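Local coordinates for molybdenum cofactor biosynthesis protein (Pyrococcus furiosus, PDB 1XI8), which probably acts as a molybdopterin molybdotransferase of the MoeA family, inserting molybdenum into molybdopterin during biosynthesis of the molybdenum cofactor, at residues 15-18 against 19-23; 251-254 against 255-258; 312-315 against 316-320. One frame throughout, in Å; residues are numbered along the deposited sequence.

Interaction 1. Residues 15-18 against 19-23; sequences TPYE and EALSI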
loop_
_atom_site.group_PDB
_atom_site.type_symbol
_atom_site.label_atom_id
_atom_site.label_comp_id
_atom_site.label_asym_id
_atom_site.label_seq_id
_atom_site.Cartn_x
_atom_site.Cartn_y
_atom_site.Cartn_z
ATOM N N THR A 15 28.049 -2.369 15.575
ATOM C CA THR A 15 27.783 -3.479 14.670
ATOM C C THR A 15 27.382 -2.931 13.286
ATOM O O THR A 15 26.598 -1.987 13.193
ATOM C CB THR A 15 26.689 -4.392 15.251
ATOM O OG1 THR A 15 27.043 -4.773 16.589
ATOM C CG2 THR A 15 26.516 -5.641 14.410
ATOM N N PRO A 16 27.941 -3.503 12.200
ATOM C CA PRO A 16 27.606 -2.979 10.873
ATOM C C PRO A 16 26.200 -3.408 10.483
ATOM O O PRO A 16 25.805 -4.538 10.787
ATOM C CB PRO A 16 28.655 -3.631 9.950
ATOM C CG PRO A 16 29.638 -4.352 10.850
ATOM C CD PRO A 16 28.893 -4.627 12.126
ATOM N N TYR A 17 25.455 -2.532 9.815
ATOM C CA TYR A 17 24.032 -2.790 9.558
ATOM C C TYR A 17 23.704 -4.213 9.079
ATOM O O TYR A 17 22.902 -4.901 9.711
ATOM C CB TYR A 17 23.404 -1.731 8.628
ATOM C CG TYR A 17 21.998 -2.088 8.173
ATOM C CD1 TYR A 17 21.707 -2.248 6.827
ATOM C CD2 TYR A 17 20.970 -2.291 9.094
ATOM C CE1 TYR A 17 20.426 -2.582 6.400
ATOM C CE2 TYR A 17 19.691 -2.626 8.678
ATOM C CZ TYR A 17 19.426 -2.771 7.328
ATOM O OH TYR A 17 18.168 -3.112 6.895
ATOM N N GLU A 18 24.308 -4.650 7.979
ATOM C CA GLU A 18 23.937 -5.950 7.383
ATOM C C GLU A 18 24.225 -7.138 8.289
ATOM O O GLU A 18 23.444 -8.080 8.360
ATOM C CB GLU A 18 24.587 -6.133 6.013
ATOM C CG GLU A 18 23.834 -5.414 4.904
ATOM C CD GLU A 18 24.752 -4.965 3.793
ATOM O OE1 GLU A 18 25.683 -5.741 3.426
ATOM O OE2 GLU A 18 24.549 -3.827 3.285
ATOM N N GLU A 19 25.352 -7.062 8.983
ATOM C CA GLU A 19 25.731 -8.017 10.013
ATOM C C GLU A 19 24.673 -7.998 11.121
ATOM O O GLU A 19 24.204 -9.059 11.560
ATOM C CB GLU A 19 27.112 -7.623 10.542
ATOM C CG GLU A 19 27.771 -8.514 11.558
ATOM C CD GLU A 19 29.186 -8.002 11.899
ATOM O OE1 GLU A 19 29.569 -8.035 13.098
ATOM O OE2 GLU A 19 29.913 -7.551 10.966
ATOM N N ALA A 20 24.294 -6.792 11.555
ATOM C CA ALA A 20 23.207 -6.598 12.536
ATOM C C ALA A 20 21.855 -7.171 12.074
ATOM O O ALA A 20 21.201 -7.898 12.829
ATOM C CB ALA A 20 23.060 -5.130 12.875
ATOM N N LEU A 21 21.451 -6.851 10.840
ATOM C CA LEU A 21 20.172 -7.318 10.303
ATOM C C LEU A 21 20.070 -8.839 10.209
ATOM O O LEU A 21 19.039 -9.419 10.565
ATOM C CB LEU A 21 19.871 -6.692 8.937
ATOM C CG LEU A 21 18.528 -7.130 8.328
ATOM C CD1 LEU A 21 17.362 -6.631 9.160
ATOM C CD2 LEU A 21 18.389 -6.684 6.883
ATOM N N SER A 22 21.121 -9.492 9.727
ATOM C CA SER A 22 21.089 -10.954 9.602
ATOM C C SER A 22 21.110 -11.632 10.969
ATOM O O SER A 22 20.658 -12.762 11.119
ATOM C CB SER A 22 22.208 -11.469 8.692
ATOM O OG SER A 22 23.417 -10.786 8.950
ATOM N N ILE A 23 21.617 -10.934 11.975
ATOM C CA ILE A 23 21.572 -11.458 13.333
ATOM C C ILE A 23 20.128 -11.534 13.819
ATOM O O ILE A 23 19.731 -12.528 14.435
ATOM C CB ILE A 23 22.446 -10.631 14.303
ATOM C CG1 ILE A 23 23.918 -11.026 14.141
ATOM C CG2 ILE A 23 22.001 -10.828 15.753
ATOM C CD1 ILE A 23 24.876 -10.122 14.877
#

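Interaction 2. Residues 251-254 against 255-258; sequences LEKA and KREC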
loop_
_atom_site.group_PDB
_atom_site.type_symbol
_atom_site.label_atom_id
_atom_site.label_comp_id
_atom_site.label_asym_id
_atom_site.label_seq_id
_atom_site.Cartn_x
_atom_site.Cartn_y
_atom_site.Cartn_z
ATOM N N LEU A 251 8.266 -5.525 30.585
ATOM C CA LEU A 251 8.889 -6.360 29.560
ATOM C C LEU A 251 8.449 -7.793 29.694
ATOM O O LEU A 251 7.976 -8.408 28.737
ATOM C CB LEU A 251 10.414 -6.321 29.653
ATOM C CG LEU A 251 11.102 -5.203 28.877
ATOM C CD1 LEU A 251 12.575 -5.167 29.228
ATOM C CD2 LEU A 251 10.878 -5.364 27.364
ATOM N N GLU A 252 8.614 -8.330 30.893
ATOM C CA GLU A 252 8.286 -9.726 31.144
ATOM C C GLU A 252 6.846 -10.033 30.758
ATOM O O GLU A 252 6.569 -11.090 30.204
ATOM C CB GLU A 252 8.596 -10.095 32.599
ATOM C CG GLU A 252 10.097 -10.118 32.865
ATOM C CD GLU A 252 10.859 -10.841 31.753
ATOM O OE1 GLU A 252 11.485 -10.148 30.916
ATOM O OE2 GLU A 252 10.820 -12.096 31.704
ATOM N N LYS A 253 5.943 -9.099 31.036
ATOM C CA LYS A 253 4.544 -9.257 30.650
ATOM C C LYS A 253 4.408 -9.323 29.123
ATOM O O LYS A 253 3.712 -10.182 28.589
ATOM C CB LYS A 253 3.709 -8.112 31.212
ATOM C CG LYS A 253 2.206 -8.320 31.139
ATOM C CD LYS A 253 1.461 -7.042 31.542
ATOM C CE LYS A 253 0.051 -7.307 32.024
ATOM N NZ LYS A 253 -0.821 -7.924 30.995
ATOM N N ALA A 254 5.088 -8.425 28.421
ATOM C CA ALA A 254 4.987 -8.388 26.969
ATOM C C ALA A 254 5.617 -9.627 26.332
ATOM O O ALA A 254 5.059 -10.181 25.391
ATOM C CB ALA A 254 5.597 -7.107 26.411
ATOM N N LYS A 255 6.772 -10.062 26.840
ATOM C CA LYS A 255 7.388 -11.317 26.366
ATOM C C LYS A 255 6.432 -12.505 26.501
ATOM O O LYS A 255 6.428 -13.388 25.651
ATOM C CB LYS A 255 8.690 -11.643 27.101
ATOM C CG LYS A 255 9.894 -10.764 26.774
ATOM C CD LYS A 255 11.161 -11.544 27.084
ATOM C CE LYS A 255 12.267 -10.699 27.689
ATOM N NZ LYS A 255 13.297 -11.581 28.344
ATOM N N ARG A 256 5.622 -12.525 27.559
ATOM C CA ARG A 256 4.684 -13.624 27.764
ATOM C C ARG A 256 3.583 -13.626 26.724
ATOM O O ARG A 256 3.101 -14.678 26.334
ATOM C CB ARG A 256 4.035 -13.570 29.160
ATOM C CG ARG A 256 5.004 -13.734 30.322
ATOM C CD ARG A 256 4.284 -14.122 31.634
ATOM N NE ARG A 256 3.332 -13.115 32.110
ATOM C CZ ARG A 256 3.646 -12.166 32.991
ATOM N NH1 ARG A 256 4.882 -12.105 33.478
ATOM N NH2 ARG A 256 2.734 -11.278 33.378
ATOM N N GLU A 257 3.186 -12.445 26.281
ATOM C CA GLU A 257 2.014 -12.309 25.433
ATOM C C GLU A 257 2.325 -12.124 23.948
ATOM O O GLU A 257 1.448 -12.304 23.106
ATOM C CB GLU A 257 1.153 -11.143 25.947
ATOM C CG GLU A 257 0.823 -11.257 27.435
ATOM C CD GLU A 257 -0.101 -10.154 27.959
ATOM O OE1 GLU A 257 -0.466 -9.226 27.198
ATOM O OE2 GLU A 257 -0.461 -10.213 29.152
ATOM N N CYS A 258 3.568 -11.766 23.631
ATOM C CA CYS A 258 3.919 -11.362 22.266
ATOM C C CYS A 258 5.057 -12.136 21.643
ATOM O O CYS A 258 5.883 -12.720 22.334
ATOM C CB CYS A 258 4.275 -9.873 22.219
ATOM S SG CYS A 258 2.974 -8.779 22.792
#

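Interaction 3. Residues 312-315 against 316-320; sequences TQFH and LFVKH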
loop_
_atom_site.group_PDB
_atom_site.type_symbol
_atom_site.label_atom_id
_atom_site.label_comp_id
_atom_site.label_asym_id
_atom_site.label_seq_id
_atom_site.Cartn_x
_atom_site.Cartn_y
_atom_site.Cartn_z
ATOM N N THR A 312 13.074 5.150 11.321
ATOM C CA THR A 312 14.257 4.621 10.660
ATOM C C THR A 312 14.550 3.194 11.096
ATOM O O THR A 312 14.761 2.316 10.263
ATOM C CB THR A 312 15.482 5.483 10.958
ATOM O OG1 THR A 312 15.303 6.758 10.352
ATOM C CG2 THR A 312 16.741 4.831 10.397
ATOM N N GLN A 313 14.553 2.984 12.407
ATOM C CA GLN A 313 14.785 1.680 12.984
ATOM C C GLN A 313 13.701 0.687 12.577
ATOM O O GLN A 313 13.985 -0.492 12.360
ATOM C CB GLN A 313 14.898 1.784 14.510
ATOM C CG GLN A 313 16.165 2.481 14.992
ATOM C CD GLN A 313 16.135 2.826 16.478
ATOM O OE1 GLN A 313 15.070 2.927 17.100
ATOM N NE2 GLN A 313 17.312 3.019 17.051
ATOM N N PHE A 314 12.461 1.157 12.458
ATOM C CA PHE A 314 11.380 0.251 12.063
ATOM C C PHE A 314 11.598 -0.303 10.665
ATOM O O PHE A 314 11.519 -1.513 10.461
ATOM C CB PHE A 314 9.984 0.885 12.158
ATOM C CG PHE A 314 8.893 -0.055 11.742
ATOM C CD1 PHE A 314 8.551 -0.197 10.408
ATOM C CD2 PHE A 314 8.231 -0.826 12.678
ATOM C CE1 PHE A 314 7.560 -1.076 10.021
ATOM C CE2 PHE A 314 7.232 -1.708 12.293
ATOM C CZ PHE A 314 6.899 -1.829 10.965
ATOM N N HIS A 315 11.868 0.586 9.715
ATOM C CA HIS A 315 12.083 0.194 8.321
ATOM C C HIS A 315 13.377 -0.582 8.079
ATOM O O HIS A 315 13.414 -1.476 7.237
ATOM C CB HIS A 315 12.011 1.407 7.389
ATOM C CG HIS A 315 10.612 1.852 7.096
ATOM N ND1 HIS A 315 9.848 1.295 6.094
ATOM C CD2 HIS A 315 9.834 2.794 7.681
ATOM C CE1 HIS A 315 8.665 1.875 6.071
ATOM N NE2 HIS A 315 8.630 2.787 7.024
ATOM N N LEU A 316 14.435 -0.257 8.813
ATOM C CA LEU A 316 15.696 -0.955 8.611
ATOM C C LEU A 316 15.748 -2.292 9.355
ATOM O O LEU A 316 16.520 -3.169 8.995
ATOM C CB LEU A 316 16.883 -0.062 8.990
ATOM C CG LEU A 316 17.092 1.221 8.176
ATOM C CD1 LEU A 316 18.383 1.875 8.559
ATOM C CD2 LEU A 316 17.085 0.936 6.695
ATOM N N PHE A 317 14.909 -2.456 10.374
ATOM C CA PHE A 317 14.928 -3.674 11.178
ATOM C C PHE A 317 13.567 -4.352 11.432
ATOM O O PHE A 317 13.362 -5.504 11.052
ATOM C CB PHE A 317 15.607 -3.405 12.527
ATOM C CG PHE A 317 17.100 -3.276 12.448
ATOM C CD1 PHE A 317 17.702 -2.027 12.418
ATOM C CD2 PHE A 317 17.906 -4.405 12.417
ATOM C CE1 PHE A 317 19.077 -1.905 12.350
ATOM C CE2 PHE A 317 19.272 -4.289 12.353
ATOM C CZ PHE A 317 19.862 -3.035 12.318
ATOM N N VAL A 318 12.652 -3.645 12.091
ATOM C CA VAL A 318 11.401 -4.261 12.563
ATOM C C VAL A 318 10.507 -4.789 11.430
ATOM O O VAL A 318 9.994 -5.913 11.507
ATOM C CB VAL A 318 10.635 -3.316 13.526
ATOM C CG1 VAL A 318 9.339 -3.945 13.986
ATOM C CG2 VAL A 318 11.513 -2.983 14.725
ATOM N N LYS A 319 10.338 -3.980 10.386
ATOM C CA LYS A 319 9.624 -4.395 9.183
ATOM C C LYS A 319 10.135 -5.742 8.648
ATOM O O LYS A 319 9.349 -6.594 8.232
ATOM C CB LYS A 319 9.771 -3.319 8.114
ATOM C CG LYS A 319 9.106 -3.628 6.792
ATOM C CD LYS A 319 9.230 -2.451 5.806
ATOM C CE LYS A 319 10.676 -2.209 5.365
ATOM N NZ LYS A 319 10.805 -1.217 4.257
ATOM N N HIS A 320 11.449 -5.933 8.663
ATOM C CA HIS A 320 12.038 -7.148 8.114
ATOM C C HIS A 320 11.840 -8.329 9.048
ATOM O O HIS A 320 11.599 -9.443 8.591
ATOM C CB HIS A 320 13.520 -6.950 7.777
ATOM C CG HIS A 320 13.763 -5.884 6.759
ATOM N ND1 HIS A 320 13.311 -5.980 5.460
ATOM C CD2 HIS A 320 14.409 -4.696 6.847
ATOM C CE1 HIS A 320 13.663 -4.895 4.793
ATOM N NE2 HIS A 320 14.330 -4.101 5.611
#

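Interaction 1. Residues 15-18 against 19-23
Tyr17 and Leu21 lie side by side, one helical turn apart, and point the same way from the start of helix 17-26. The Tyr17 ring reaches that side because CG is placed opposite the backbone N (chi1 171°), and Leu21 CD2 approaches it obliquely, 3.6 Å from Tyr17 OH. The hydroxyl itself bonds to Leu316 O. Beside this pair, Ala20, small and buried, turns its CB to within 3.8 Å of Thr15 CG2. Pro16 occupies the N-cap position, where the helix needs no N-H from it for its i to i+4 bonds; its O receives Ala20 N at 2.8 Å in an almost straight bond (171°). The other side faces solvent, and its side chains are less enclosed. There the extended Glu19 crosses the Pro16 ring, bringing OE2 3.2 Å from Pro16 CG. An acidic side chain in the first turn probably also suits the helix dipole. On this exposed side Ser22 adds local helix bonds, its OG turning back to Glu18 O (2.8 Å), which also takes Ser22 N. The apolar side packs against helix 307-326, with Phe317 meeting the Tyr17 ring edge-to-face, while Thr15 and Ala20 touch Phe283 of strand 283-284.

Interaction 2. Residues 251-254 against 255-258
The guanidinium of Arg256 lies flat against the backbone of the preceding turn: one face rests over Lys253 CA, 3.8 Å below the centre of its plane, and Glu252 O lies under the same face. Its NH2 reaches the aliphatic Lys253 CG, so the long chain of arginine follows the helix surface while the charge stays outside. The second flat group, the Glu257 carboxylate, is met at OE2 on the syn side by Lys253 NZ, 3.0 Å away and 29° out of the carboxylate plane. This is an i to i+4 salt bridge near the C-terminal end of helix 244-257, the helix of a beta-alpha-beta crossover between strands 233-239 and 260-263 in the probable molybdopterin-binding domain. Glu257 OE1 bonds to Tyr237 OH on the first of these strands, so the one carboxylate serves both the helix surface and the sheet. With an alanine in place of Glu257, Lys253 NZ would probably lose this counter-charge and Tyr237 OH this acceptor, leaving the lysine chain freer to turn. Glu252 forms a second, longer bridge, its OE1 lying 3.5 Å from Lys255 NZ; the bend of Glu252 at chi2 (-45°) brings the carboxylate back alongside the lysine. On the inner side Ala254, buried against Tyr237 and Val261, is small enough to let the helix approach the strands. The chain leaves the helix at Cys258, whose N still makes a weak bond of 2.8 Å to Ala254 O and whose CB lies 3.3 Å from that same oxygen.

Interaction 3. Residues 312-315 against 316-320
Phe314 meets Val318 and Lys319 because its chi1 of 180° sets CG opposite the backbone N and lays the ring along the following turn. Val318 crosses it at about a right angle, with CG1 3.5 Å from Phe314 CE2 in an oblique approach. Lys319 N stands 4.0 Å above the centre of one ring face, although its hydrogen is directed to Phe314 O (2.7 Å, 174°). The flat ring thus accepts a branched side chain and a backbone turn together. Lys319 starts extended and bends at chi3 (67°), which returns NZ to the edge of the His315 ring, in its plane; the resulting bond to ND1 is weak at 3.3 Å. Tyr382 OH also bonds to this buried ammonium, while its acidic neighbour Glu332 makes only a long, weak ion pair. On another side Thr312 CG2 and Leu316 CD1 run alongside each other, 3.8 Å apart, next to Phe352 of strand 350-358. Phe314 packs on Leu223 and Leu226, so the broad ring bridges helices 307-326 and 219-229. The backbone widens here: Gln313 O receives Phe317 N at 2.9 Å and, weakly, Val318 N, and Lys319 N skips to the fifth residue back. Such i to i+5 bonding is the mark of a pi-type turn, here in a buried part of helix 307-326, in the probable molybdopterin-binding domain.

Interactions 1 and 3 touch each other, their centres about 12 Å apart: Tyr17 and Leu21 of helix 17-26 pack on Leu316 and Phe317 of helix 307-326, so the N-terminal region is joined directly to the probable molybdopterin-binding domain. Interaction 2 belongs to that same domain but lies apart, its nearest atoms about 11 Å from interaction 3 and about 15 Å from interaction 1. The chemistry follows the place. Interaction 3, near the centre of the chain, is buried and mostly aromatic and aliphatic; interaction 1 is half apolar and half open; interaction 2, on an outer helix, relies on paired charges along its exposed side.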